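Local coordinates for increased recombination centers protein 6 (Saccharomyces cerevisiae, PDB 3UC9) that acts as a clathrin coat accessory factor related to small G proteins and is involved in gross chromosomal rearrangements and telomere healing, at residues I30-D35 against T43-D48; Q47-C52 against G105-T110; N131-L136 against Q190-T195; E119-F124 against N161-V166; E89-I92 against P98-N101. One frame throughout, in Å; residues are numbered along the deposited sequence.

Overall arrangement
The five contacts show how one sheet with helices on both faces divides its interior between them. Contacts 1 and 2 both use helix 39-50, set against the neighbouring strands 29-35 and 103-110, and their centres lie about 3 Å apart. Contact 3 places helix 185-195 against the next strand, 133-138, on the same face, while contact 4 seats helix 121-127 against edge strand 163-167 on the other. These four are buried and purely apolar across their segments. Contact 5, about 15 Å from the chain's centre and partly buried, joins two short helices and alone has a hydrogen bond between its segments, although Phe91 still reaches Phe124 of contact 4.

Contact 1: I30-D35 against T43-D48; sequences ILVLSD and TQFLQD
Val32 meets Leu46 and Phe45 where a central strand faces the helix that follows it, Val32 being the one residue of 30-35 that touches the segment 43-48. The CD2 methyl of Leu46 enters the fork of the valine: it lies 3.8 Å from Val32 CG2 and 4.0 Å from Val32 CB, with Val32 CG1 at 4.1 Å. The two side chains slide past one another in opposite directions, so the leucine methyl rests against the whole branch point. Although the CB of Leu46 is aimed neither at the strand nor away from it, placing CG anti to the carbonyl carbon (chi1 -68°) swings the tip inward. Backbones stay well apart, with Val32 CA and Leu46 CA separated by 8.3 Å. This strand and helix form the opening beta-alpha unit of a Rossmann-like sheet in the order 2-3-1-4-5-6, the order found in small G proteins, where the link between the two elements is the P-loop position. Phe45 makes the lighter touch: its CD2 lies 4.4 Å from Val32 CG1, which approaches the ring obliquely. The ring also meets Trp168 edge-to-face and reaches Ile109 on the neighbouring strand. Leu46, for its part, extends to Leu76 and Ile78 of strand 71-81, so that adjacent helix residues bear on strands to either side of 29-35. No hydrogen bond joins the segments; polarity gathers at the strand's C-terminal end, where Asp35 OD1 is bonded to Thr110 OG1.

Contact 2: Q47-C52 against G105-T110; sequences QDLFHC and GIILIT
Ile107 reaches the helix because CG1 lies anti to its carbonyl carbon (chi1 -57°) and the chain then runs on extended to CD1, while Phe50 turns CG anti to its own carbonyl carbon (chi1 -61°). Leu49 and Phe50 both converge on the CD1 methyl of Ile107. That methyl comes to the edge of the Phe50 ring, near its plane, with Ile107 CD1 4.2 Å from Phe50 CZ, and it lies 4.4 Å from CD2 of Leu49. Within the helix Leu49 CG sits over the centre of one face of the Phe50 ring, which should help fix the ring's turn. The contact is light and bridges a wide gap, since Leu49 CA and Ile107 CA are 11.5 Å apart and long side chains must span it. Other residues thicken the layer. Leu49 touches Ile189 and Phe50 touches Ile193, both on helix 185-195, while Phe50 also rests on Val32 and Ile107 on Val137. Just beyond Phe50 the helix ends as His51 adopts a positive phi. Helix 39-50 thus spans from its own strand, 29-35, to the parallel neighbour 103-110, sharing a face of the sheet with helix 185-195, as the first and last helices do in the Rossmann-like fold of small G proteins.

Contact 3: N131-L136 against Q190-T195; sequences NTFVVL and QEIIDT
The ring of Phe133 has CG2 of Ile192 over one face, 4.1 Å from Phe133 CG, while Ile193 comes in obliquely at the far end, its CG1 3.7 Å from Phe133 CZ. Beyond the segments, His196 meets the same ring edge-to-face. Phe133 owes this position to a chi1 of 73°, which puts CG between the backbone N and the carbonyl carbon and lays the ring along the helix surface, crossing both isoleucines at a slant. Two residues on, Val135 also points at the helix, and here the approach is tip to tip: Val135 CG2 and Ile192 CD1 stand 4.0 Å apart. Ile192 is therefore split between two strand residues, giving its CG2 branch to the ring and its longer arm to the valine. Were Phe133 cut back to an alanine, Ile192 CG2 and Ile193 CG1 would probably lose the ring they pack on, and His196 its edge-to-face partner. At the end of the helical segment, Glu191 O accepts twice from Thr195: OG1 at 2.9 Å, tilted 27° from the carbonyl plane, and the backbone N from the opposite face. Strand 133-136 and helix 190-195 run antiparallel, at 176°, with their axes 10.1 Å apart. In the sheet the strand is flanked by 103-110 and 163-167; Phe133 touches Ile107 of the first, Ile192 touches Glu164 of the second, and helix 39-50 lies alongside on the same face.

Contact 4: E119-F124 against N161-V166; sequences ELLHQF and NVIEFV
Leu121 carries the whole helical share of this contact on one methyl. Its CD2 lies 3.8 Å from Phe165 CZ and 4.0 Å from Phe165 CE2, meeting the ring obliquely, and 4.1 Å from Ile163 CG2. Leucine and phenylalanine come from opposite directions. Leu121 has CG roughly anti to its backbone N, although chi1 of -152° departs from the staggered value, and this turn carries CD2 toward the strand. Ile163 offers CG2, the branch anti to its own N, and the side chains together bridge the 9.7 Å between Leu121 CA and Ile163 CA. Trp155 of helix 145-155 touches both Leu121 and Ile163 and adds to the apolar cluster. The loose side begins at the next residues on the helix, His122 and Gln123, which are exposed to solvent and make no contact with the segment 161-166. On the strand, Glu164 between the two packing residues makes a salt bridge with Arg188 instead. With Leu151 of helix 145-155 also against Phe165, edge strand 163-167 is covered here by two helices, on the face away from helices 39-50 and 185-195, which is the alpha-beta-alpha layering of the Rossmann-like G-protein fold.

Contact 5: E89-I92 against P98-N101; sequences EEFI and PLRN
Phe91 and Arg100 are the closest backbone pair of two short helical segments, 7.6 Å between Phe91 CA and Arg100 CA. The first lies on helix 84-91; the second, on helix 97-101, holds a weak hydrogen bond from Asn101 N to Pro98 O. Across them Arg100 NH1 donates to Phe91 O at 2.8 Å with an N-H...O angle of 145°, meeting the oxygen in the carbonyl plane on a lone pair, although the oxygen lies somewhat out of the guanidinium plane. A bend at chi3 (-56°) folds the arginine back to make this possible. The guanidinium gathers further carbonyls: NH1 also bonds to Thr93 O, and NE to Ala127 O of helix 121-127. In this Rossmann-like fold the pair belongs to the connection from helix 84-91 through helix 97-101 into strand 103-110. The aliphatic part of the arginine slides along the ring, with Arg100 CG 3.5 Å from Phe91 CE2, and the ring and guanidinium planes stand 65° apart, so they do not stack. A leucine in place of Arg100 would probably leave the carbonyls of Phe91, Thr93 and Ala127 without this donor and the two helices less firmly tied. Leu99 CD2 touches Phe91 CE1 at 4.1 Å, crossing at about a right angle, and Trp87 stacks on the same ring.

Contact 1: I30-D35 against T43-D48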
# COMPACT_ATOMS: atom_id res chain seq x y z
N ILE A 30 -0.81 8.10 2.79
CA ILE A 30 -0.37 6.84 2.23
C ILE A 30 0.92 6.43 2.94
O ILE A 30 1.90 7.18 2.94
CB ILE A 30 -0.16 6.91 0.71
CG1 ILE A 30 -1.50 7.11 0.00
CG2 ILE A 30 0.51 5.61 0.19
CD1 ILE A 30 -1.39 7.18 -1.52
N LEU A 31 0.90 5.27 3.58
CA LEU A 31 2.07 4.73 4.27
C LEU A 31 2.76 3.73 3.36
O LEU A 31 2.13 2.82 2.83
CB LEU A 31 1.65 4.07 5.59
CG LEU A 31 2.67 3.47 6.56
CD1 LEU A 31 4.06 4.02 6.39
CD2 LEU A 31 2.19 3.75 7.99
N VAL A 32 4.07 3.92 3.17
CA VAL A 32 4.89 2.95 2.45
C VAL A 32 5.90 2.38 3.46
O VAL A 32 6.70 3.11 4.02
CB VAL A 32 5.60 3.57 1.25
CG1 VAL A 32 6.35 2.48 0.48
CG2 VAL A 32 4.59 4.30 0.33
N LEU A 33 5.81 1.08 3.68
CA LEU A 33 6.57 0.36 4.69
C LEU A 33 7.40 -0.74 4.04
O LEU A 33 6.95 -1.36 3.06
CB LEU A 33 5.59 -0.26 5.69
CG LEU A 33 6.14 -1.16 6.81
CD1 LEU A 33 6.86 -0.31 7.84
CD2 LEU A 33 5.03 -2.00 7.46
N SER A 34 8.60 -0.98 4.56
CA SER A 34 9.36 -2.19 4.23
C SER A 34 10.06 -2.72 5.46
O SER A 34 10.33 -1.96 6.40
CB SER A 34 10.39 -1.90 3.15
OG SER A 34 11.42 -1.03 3.61
N ASP A 35 10.33 -4.02 5.49
CA ASP A 35 11.31 -4.52 6.45
C ASP A 35 12.70 -4.07 6.00
O ASP A 35 12.93 -3.79 4.80
CB ASP A 35 11.22 -6.05 6.69
CG ASP A 35 11.13 -6.87 5.41
OD1 ASP A 35 10.31 -6.54 4.54
OD2 ASP A 35 11.85 -7.88 5.31
N THR A 43 12.94 2.87 -1.54
CA THR A 43 13.29 4.22 -2.02
C THR A 43 13.16 4.32 -3.55
O THR A 43 12.65 5.32 -4.08
CB THR A 43 14.71 4.69 -1.55
OG1 THR A 43 15.73 3.95 -2.24
CG2 THR A 43 14.88 4.50 -0.05
N GLN A 44 13.58 3.27 -4.25
CA GLN A 44 13.39 3.20 -5.71
C GLN A 44 11.90 3.16 -6.09
O GLN A 44 11.47 3.81 -7.04
CB GLN A 44 14.10 1.96 -6.29
CG GLN A 44 15.62 1.97 -6.20
CD GLN A 44 16.25 0.90 -7.09
OE1 GLN A 44 17.04 1.20 -7.99
NE2 GLN A 44 15.88 -0.36 -6.86
N PHE A 45 11.11 2.39 -5.34
CA PHE A 45 9.65 2.33 -5.53
C PHE A 45 9.03 3.71 -5.39
O PHE A 45 8.17 4.10 -6.19
CB PHE A 45 9.04 1.36 -4.52
CG PHE A 45 7.53 1.26 -4.57
CD1 PHE A 45 6.91 0.27 -5.33
CD2 PHE A 45 6.74 2.13 -3.86
CE1 PHE A 45 5.53 0.16 -5.37
CE2 PHE A 45 5.34 2.03 -3.90
CZ PHE A 45 4.75 1.05 -4.66
N LEU A 46 9.46 4.47 -4.39
CA LEU A 46 8.91 5.82 -4.17
C LEU A 46 9.23 6.74 -5.34
O LEU A 46 8.39 7.53 -5.77
CB LEU A 46 9.45 6.42 -2.88
CG LEU A 46 8.99 5.77 -1.57
CD1 LEU A 46 9.83 6.25 -0.41
CD2 LEU A 46 7.51 6.01 -1.30
N GLN A 47 10.45 6.65 -5.86
CA GLN A 47 10.82 7.42 -7.04
C GLN A 47 9.96 7.04 -8.24
O GLN A 47 9.48 7.91 -8.97
CB GLN A 47 12.31 7.25 -7.36
CG GLN A 47 12.78 8.00 -8.61
CD GLN A 47 12.49 9.50 -8.54
OE1 GLN A 47 12.77 10.14 -7.52
NE2 GLN A 47 11.93 10.05 -9.62
N ASP A 48 9.77 5.74 -8.46
CA ASP A 48 9.08 5.25 -9.66
C ASP A 48 7.58 5.55 -9.67
O ASP A 48 7.01 5.92 -10.69
CB ASP A 48 9.32 3.75 -9.85
CG ASP A 48 10.77 3.42 -10.23
OD1 ASP A 48 11.51 4.32 -10.68
OD2 ASP A 48 11.16 2.24 -10.06

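Contact 2: Q47-C52 against G105-T110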
# COMPACT_ATOMS: atom_id res chain seq x y z
N GLN A 47 10.45 6.65 -5.86
CA GLN A 47 10.82 7.42 -7.04
C GLN A 47 9.96 7.04 -8.24
O GLN A 47 9.48 7.91 -8.97
CB GLN A 47 12.31 7.25 -7.36
CG GLN A 47 12.78 8.00 -8.61
CD GLN A 47 12.49 9.50 -8.54
OE1 GLN A 47 12.77 10.14 -7.52
NE2 GLN A 47 11.93 10.05 -9.62
N ASP A 48 9.77 5.74 -8.46
CA ASP A 48 9.08 5.25 -9.66
C ASP A 48 7.58 5.55 -9.67
O ASP A 48 7.01 5.92 -10.69
CB ASP A 48 9.32 3.75 -9.85
CG ASP A 48 10.77 3.42 -10.23
OD1 ASP A 48 11.51 4.32 -10.68
OD2 ASP A 48 11.16 2.24 -10.06
N LEU A 49 6.93 5.40 -8.52
CA LEU A 49 5.49 5.58 -8.43
C LEU A 49 5.10 7.02 -8.09
O LEU A 49 4.15 7.56 -8.66
CB LEU A 49 4.91 4.62 -7.39
CG LEU A 49 3.39 4.62 -7.26
CD1 LEU A 49 2.70 4.39 -8.59
CD2 LEU A 49 2.98 3.56 -6.24
N PHE A 50 5.81 7.63 -7.15
CA PHE A 50 5.44 8.95 -6.62
C PHE A 50 6.38 10.08 -7.03
O PHE A 50 6.11 11.23 -6.71
CB PHE A 50 5.37 8.91 -5.10
CG PHE A 50 4.34 7.96 -4.57
CD1 PHE A 50 3.00 8.19 -4.78
CD2 PHE A 50 4.72 6.85 -3.84
CE1 PHE A 50 2.05 7.32 -4.28
CE2 PHE A 50 3.78 5.98 -3.35
CZ PHE A 50 2.44 6.21 -3.56
N HIS A 51 7.47 9.75 -7.73
CA HIS A 51 8.47 10.74 -8.12
C HIS A 51 8.97 11.52 -6.90
O HIS A 51 9.12 12.75 -6.93
CB HIS A 51 7.91 11.66 -9.21
CG HIS A 51 7.27 10.90 -10.33
ND1 HIS A 51 5.91 10.89 -10.53
CD2 HIS A 51 7.80 10.09 -11.28
CE1 HIS A 51 5.63 10.12 -11.57
NE2 HIS A 51 6.76 9.63 -12.04
N CYS A 52 9.24 10.76 -5.84
CA CYS A 52 9.68 11.29 -4.56
C CYS A 52 11.10 10.81 -4.29
O CYS A 52 11.33 9.61 -4.10
CB CYS A 52 8.74 10.80 -3.46
SG CYS A 52 9.18 11.37 -1.81
N GLY A 105 -4.25 4.56 2.14
CA GLY A 105 -3.70 3.27 1.78
C GLY A 105 -2.41 2.93 2.49
O GLY A 105 -1.74 3.81 3.04
N ILE A 106 -2.07 1.65 2.46
CA ILE A 106 -0.85 1.12 3.04
C ILE A 106 -0.21 0.26 1.98
O ILE A 106 -0.89 -0.56 1.39
CB ILE A 106 -1.12 0.22 4.25
CG1 ILE A 106 -1.98 0.95 5.30
CG2 ILE A 106 0.20 -0.21 4.88
CD1 ILE A 106 -1.30 2.08 5.94
N ILE A 107 1.08 0.48 1.72
CA ILE A 107 1.83 -0.31 0.74
C ILE A 107 3.01 -0.93 1.48
O ILE A 107 3.83 -0.22 2.06
CB ILE A 107 2.34 0.55 -0.46
CG1 ILE A 107 1.18 1.25 -1.15
CG2 ILE A 107 3.08 -0.33 -1.47
CD1 ILE A 107 1.59 2.27 -2.26
N LEU A 108 3.09 -2.26 1.46
CA LEU A 108 4.18 -2.98 2.08
C LEU A 108 5.08 -3.54 0.98
O LEU A 108 4.60 -4.21 0.05
CB LEU A 108 3.63 -4.10 2.97
CG LEU A 108 4.65 -5.07 3.54
CD1 LEU A 108 5.60 -4.35 4.49
CD2 LEU A 108 3.97 -6.24 4.23
N ILE A 109 6.37 -3.24 1.09
CA ILE A 109 7.38 -3.72 0.15
C ILE A 109 8.19 -4.80 0.88
O ILE A 109 8.87 -4.50 1.84
CB ILE A 109 8.34 -2.59 -0.28
CG1 ILE A 109 7.57 -1.37 -0.82
CG2 ILE A 109 9.32 -3.10 -1.32
CD1 ILE A 109 6.76 -1.65 -2.03
N THR A 110 8.11 -6.04 0.41
CA THR A 110 8.77 -7.13 1.12
C THR A 110 9.01 -8.36 0.24
O THR A 110 8.62 -8.40 -0.93
CB THR A 110 7.97 -7.57 2.38
OG1 THR A 110 8.79 -8.40 3.22
CG2 THR A 110 6.71 -8.31 2.00

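Contact 3: N131-L136 against Q190-T195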
# COMPACT_ATOMS: atom_id res chain seq x y z
N ASN A 131 -12.07 1.61 4.47
CA ASN A 131 -11.80 2.17 3.12
C ASN A 131 -10.32 2.12 2.66
O ASN A 131 -10.02 2.29 1.46
CB ASN A 131 -12.28 3.63 3.08
CG ASN A 131 -12.24 4.24 1.67
OD1 ASN A 131 -12.83 3.68 0.73
ND2 ASN A 131 -11.57 5.40 1.52
N THR A 132 -9.42 1.88 3.60
CA THR A 132 -7.98 1.88 3.33
C THR A 132 -7.59 0.80 2.33
O THR A 132 -7.87 -0.38 2.54
CB THR A 132 -7.17 1.69 4.65
OG1 THR A 132 -7.55 2.68 5.61
CG2 THR A 132 -5.69 1.79 4.41
N PHE A 133 -6.95 1.18 1.23
CA PHE A 133 -6.40 0.15 0.34
C PHE A 133 -5.12 -0.45 0.94
O PHE A 133 -4.37 0.22 1.67
CB PHE A 133 -6.21 0.66 -1.10
CG PHE A 133 -5.06 1.63 -1.31
CD1 PHE A 133 -3.75 1.18 -1.36
CD2 PHE A 133 -5.31 2.97 -1.55
CE1 PHE A 133 -2.70 2.07 -1.61
CE2 PHE A 133 -4.26 3.87 -1.79
CZ PHE A 133 -2.96 3.41 -1.82
N VAL A 134 -4.89 -1.73 0.66
CA VAL A 134 -3.68 -2.42 1.15
C VAL A 134 -3.05 -3.18 -0.00
O VAL A 134 -3.65 -4.10 -0.55
CB VAL A 134 -3.99 -3.41 2.27
CG1 VAL A 134 -2.69 -4.06 2.73
CG2 VAL A 134 -4.68 -2.69 3.45
N VAL A 135 -1.84 -2.76 -0.37
CA VAL A 135 -1.09 -3.40 -1.45
C VAL A 135 0.16 -4.02 -0.86
O VAL A 135 0.94 -3.34 -0.20
CB VAL A 135 -0.70 -2.41 -2.54
CG1 VAL A 135 0.16 -3.11 -3.62
CG2 VAL A 135 -1.96 -1.75 -3.15
N LEU A 136 0.34 -5.31 -1.11
CA LEU A 136 1.50 -6.04 -0.68
C LEU A 136 2.35 -6.28 -1.91
O LEU A 136 1.96 -7.02 -2.82
CB LEU A 136 1.11 -7.36 -0.03
CG LEU A 136 0.20 -7.21 1.20
CD1 LEU A 136 -1.28 -7.17 0.82
CD2 LEU A 136 0.46 -8.33 2.17
N GLN A 190 -0.81 1.97 -9.59
CA GLN A 190 -1.28 3.30 -10.01
C GLN A 190 -2.81 3.32 -10.19
O GLN A 190 -3.47 4.28 -9.79
CB GLN A 190 -0.60 3.73 -11.32
CG GLN A 190 -0.96 5.14 -11.79
CD GLN A 190 -0.27 5.49 -13.11
OE1 GLN A 190 0.20 4.62 -13.83
NE2 GLN A 190 -0.22 6.78 -13.43
N GLU A 191 -3.36 2.26 -10.79
CA GLU A 191 -4.80 2.14 -11.00
C GLU A 191 -5.57 2.04 -9.68
O GLU A 191 -6.67 2.59 -9.54
CB GLU A 191 -5.11 0.91 -11.85
CG GLU A 191 -6.58 0.76 -12.22
CD GLU A 191 -6.83 -0.37 -13.21
OE1 GLU A 191 -6.33 -1.49 -12.98
OE2 GLU A 191 -7.54 -0.14 -14.20
N ILE A 192 -5.01 1.30 -8.73
CA ILE A 192 -5.63 1.16 -7.42
C ILE A 192 -5.72 2.52 -6.75
O ILE A 192 -6.75 2.88 -6.19
CB ILE A 192 -4.87 0.15 -6.56
CG1 ILE A 192 -5.09 -1.27 -7.10
CG2 ILE A 192 -5.32 0.23 -5.11
CD1 ILE A 192 -4.26 -2.35 -6.38
N ILE A 193 -4.67 3.32 -6.86
CA ILE A 193 -4.69 4.66 -6.25
C ILE A 193 -5.66 5.57 -7.01
O ILE A 193 -6.43 6.30 -6.40
CB ILE A 193 -3.27 5.25 -6.18
CG1 ILE A 193 -2.39 4.34 -5.31
CG2 ILE A 193 -3.29 6.68 -5.59
CD1 ILE A 193 -0.92 4.71 -5.27
N ASP A 194 -5.62 5.52 -8.34
CA ASP A 194 -6.52 6.31 -9.18
C ASP A 194 -7.99 6.06 -8.87
O ASP A 194 -8.78 6.99 -8.89
CB ASP A 194 -6.31 5.99 -10.66
CG ASP A 194 -5.08 6.64 -11.26
OD1 ASP A 194 -4.50 7.56 -10.64
OD2 ASP A 194 -4.72 6.23 -12.38
N THR A 195 -8.35 4.80 -8.62
CA THR A 195 -9.76 4.43 -8.47
C THR A 195 -10.22 4.46 -7.00
O THR A 195 -11.38 4.20 -6.71
CB THR A 195 -10.06 3.05 -9.11
OG1 THR A 195 -9.27 2.03 -8.50
CG2 THR A 195 -9.77 3.09 -10.63

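Contact 4: E119-F124 against N161-V166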
# COMPACT_ATOMS: atom_id res chain seq x y z
N GLU A 119 -0.11 -14.00 6.69
CA GLU A 119 -0.36 -14.60 8.02
C GLU A 119 -0.87 -13.59 9.07
O GLU A 119 -1.47 -13.98 10.06
CB GLU A 119 0.91 -15.28 8.54
CG GLU A 119 1.33 -16.52 7.75
CD GLU A 119 2.66 -17.13 8.24
OE1 GLU A 119 3.49 -16.40 8.82
OE2 GLU A 119 2.87 -18.35 8.03
N LEU A 120 -0.59 -12.31 8.84
CA LEU A 120 -0.97 -11.22 9.74
C LEU A 120 -2.19 -10.46 9.22
O LEU A 120 -2.77 -9.65 9.94
CB LEU A 120 0.20 -10.23 9.86
CG LEU A 120 1.59 -10.77 10.23
CD1 LEU A 120 2.67 -9.74 9.90
CD2 LEU A 120 1.65 -11.16 11.68
N LEU A 121 -2.55 -10.70 7.96
CA LEU A 121 -3.50 -9.85 7.25
C LEU A 121 -4.90 -9.83 7.88
O LEU A 121 -5.53 -8.78 7.97
CB LEU A 121 -3.55 -10.25 5.77
CG LEU A 121 -3.91 -9.24 4.68
CD1 LEU A 121 -3.26 -7.89 4.88
CD2 LEU A 121 -3.52 -9.83 3.31
N HIS A 122 -5.40 -10.97 8.35
CA HIS A 122 -6.73 -10.98 8.96
C HIS A 122 -6.82 -10.00 10.13
O HIS A 122 -7.71 -9.15 10.18
CB HIS A 122 -7.13 -12.38 9.42
CG HIS A 122 -8.48 -12.42 10.06
ND1 HIS A 122 -9.65 -12.42 9.33
CD2 HIS A 122 -8.85 -12.42 11.36
CE1 HIS A 122 -10.68 -12.44 10.15
NE2 HIS A 122 -10.22 -12.44 11.39
N GLN A 123 -5.89 -10.12 11.07
CA GLN A 123 -5.86 -9.26 12.24
C GLN A 123 -5.58 -7.79 11.88
O GLN A 123 -6.13 -6.88 12.49
CB GLN A 123 -4.80 -9.75 13.21
CG GLN A 123 -5.17 -11.04 13.87
CD GLN A 123 -4.05 -11.54 14.74
OE1 GLN A 123 -4.04 -11.29 15.95
NE2 GLN A 123 -3.07 -12.21 14.13
N PHE A 124 -4.69 -7.57 10.91
CA PHE A 124 -4.40 -6.23 10.43
C PHE A 124 -5.66 -5.57 9.87
O PHE A 124 -5.97 -4.42 10.19
CB PHE A 124 -3.33 -6.28 9.35
CG PHE A 124 -2.90 -4.92 8.86
CD1 PHE A 124 -1.98 -4.16 9.58
CD2 PHE A 124 -3.40 -4.39 7.69
CE1 PHE A 124 -1.59 -2.91 9.13
CE2 PHE A 124 -3.01 -3.14 7.23
CZ PHE A 124 -2.10 -2.40 7.96
N ASN A 161 -12.20 -3.45 2.05
CA ASN A 161 -10.98 -2.86 1.51
C ASN A 161 -10.51 -3.48 0.21
O ASN A 161 -10.70 -4.68 -0.01
CB ASN A 161 -9.83 -3.03 2.51
CG ASN A 161 -10.20 -2.62 3.90
OD1 ASN A 161 -10.97 -3.29 4.59
ND2 ASN A 161 -9.63 -1.52 4.35
N VAL A 162 -9.91 -2.66 -0.65
CA VAL A 162 -9.15 -3.17 -1.78
C VAL A 162 -7.85 -3.73 -1.22
O VAL A 162 -7.08 -3.01 -0.58
CB VAL A 162 -8.87 -2.07 -2.82
CG1 VAL A 162 -7.91 -2.58 -3.91
CG2 VAL A 162 -10.18 -1.55 -3.41
N ILE A 163 -7.63 -5.02 -1.43
CA ILE A 163 -6.41 -5.68 -0.98
C ILE A 163 -5.84 -6.38 -2.19
O ILE A 163 -6.55 -7.12 -2.86
CB ILE A 163 -6.68 -6.75 0.09
CG1 ILE A 163 -7.35 -6.12 1.32
CG2 ILE A 163 -5.37 -7.45 0.49
CD1 ILE A 163 -7.70 -7.12 2.38
N GLU A 164 -4.57 -6.13 -2.49
CA GLU A 164 -3.96 -6.79 -3.62
C GLU A 164 -2.47 -7.08 -3.44
O GLU A 164 -1.71 -6.22 -3.02
CB GLU A 164 -4.18 -5.99 -4.89
CG GLU A 164 -4.10 -6.83 -6.15
CD GLU A 164 -4.86 -6.23 -7.32
OE1 GLU A 164 -6.04 -5.84 -7.14
OE2 GLU A 164 -4.29 -6.17 -8.42
N PHE A 165 -2.09 -8.30 -3.80
CA PHE A 165 -0.69 -8.70 -3.89
C PHE A 165 -0.20 -8.41 -5.31
O PHE A 165 -0.89 -8.73 -6.28
CB PHE A 165 -0.54 -10.19 -3.58
CG PHE A 165 -0.81 -10.54 -2.14
CD1 PHE A 165 0.25 -10.73 -1.26
CD2 PHE A 165 -2.10 -10.65 -1.66
CE1 PHE A 165 0.00 -11.04 0.08
CE2 PHE A 165 -2.35 -10.97 -0.33
CZ PHE A 165 -1.29 -11.17 0.53
N VAL A 166 0.98 -7.80 -5.43
CA VAL A 166 1.55 -7.41 -6.73
C VAL A 166 3.05 -7.74 -6.77
O VAL A 166 3.77 -7.47 -5.81
CB VAL A 166 1.34 -5.89 -6.99
CG1 VAL A 166 1.96 -5.48 -8.33
CG2 VAL A 166 -0.14 -5.54 -7.00

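Contact 5: E89-I92 against P98-N101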
# COMPACT_ATOMS: atom_id res chain seq x y z
N GLU A 89 1.79 -5.19 15.37
CA GLU A 89 1.31 -5.16 16.75
C GLU A 89 1.16 -3.72 17.25
O GLU A 89 0.16 -3.39 17.87
CB GLU A 89 2.22 -5.94 17.68
CG GLU A 89 1.75 -5.87 19.12
CD GLU A 89 2.35 -6.93 19.99
OE1 GLU A 89 3.59 -7.06 19.99
OE2 GLU A 89 1.57 -7.62 20.69
N GLU A 90 2.14 -2.88 16.95
CA GLU A 90 2.11 -1.47 17.37
C GLU A 90 1.04 -0.68 16.60
O GLU A 90 0.34 0.17 17.16
CB GLU A 90 3.50 -0.83 17.16
CG GLU A 90 4.60 -1.44 18.03
CD GLU A 90 6.03 -1.06 17.60
OE1 GLU A 90 6.22 -0.57 16.46
OE2 GLU A 90 6.95 -1.27 18.41
N PHE A 91 0.89 -0.99 15.32
CA PHE A 91 -0.07 -0.30 14.46
C PHE A 91 -1.53 -0.55 14.89
O PHE A 91 -2.38 0.34 14.78
CB PHE A 91 0.16 -0.75 13.02
CG PHE A 91 -0.44 0.16 12.00
CD1 PHE A 91 0.15 1.39 11.71
CD2 PHE A 91 -1.59 -0.20 11.33
CE1 PHE A 91 -0.40 2.23 10.76
CE2 PHE A 91 -2.15 0.64 10.38
CZ PHE A 91 -1.56 1.86 10.10
N ILE A 92 -1.79 -1.76 15.40
CA ILE A 92 -3.12 -2.24 15.80
C ILE A 92 -3.62 -1.71 17.15
O ILE A 92 -4.80 -1.90 17.50
CB ILE A 92 -3.08 -3.79 15.92
CG1 ILE A 92 -3.49 -4.46 14.62
CG2 ILE A 92 -3.93 -4.31 17.08
CD1 ILE A 92 -3.38 -5.98 14.72
N PRO A 98 -6.39 6.72 15.74
CA PRO A 98 -6.47 7.93 14.92
C PRO A 98 -5.63 7.87 13.65
O PRO A 98 -6.12 8.22 12.58
CB PRO A 98 -5.97 9.03 15.87
CG PRO A 98 -6.30 8.51 17.22
CD PRO A 98 -6.08 7.03 17.15
N LEU A 99 -4.39 7.39 13.76
CA LEU A 99 -3.52 7.22 12.60
C LEU A 99 -4.13 6.25 11.57
O LEU A 99 -4.15 6.54 10.36
CB LEU A 99 -2.14 6.74 13.04
CG LEU A 99 -1.11 6.37 11.97
CD1 LEU A 99 -0.81 7.57 11.09
CD2 LEU A 99 0.16 5.86 12.63
N ARG A 100 -4.62 5.11 12.03
CA ARG A 100 -5.23 4.13 11.11
C ARG A 100 -6.38 4.78 10.34
O ARG A 100 -6.53 4.57 9.14
CB ARG A 100 -5.72 2.90 11.88
CG ARG A 100 -4.59 2.06 12.44
CD ARG A 100 -5.02 0.61 12.76
NE ARG A 100 -6.17 0.55 13.67
CZ ARG A 100 -6.12 0.72 14.99
NH1 ARG A 100 -4.98 0.99 15.62
NH2 ARG A 100 -7.24 0.63 15.70
N ASN A 101 -7.15 5.61 11.03
CA ASN A 101 -8.34 6.19 10.41
C ASN A 101 -8.07 7.25 9.32
O ASN A 101 -8.96 7.55 8.52
CB ASN A 101 -9.32 6.69 11.48
CG ASN A 101 -10.03 5.54 12.21
OD1 ASN A 101 -10.38 5.65 13.39
ND2 ASN A 101 -10.25 4.43 11.51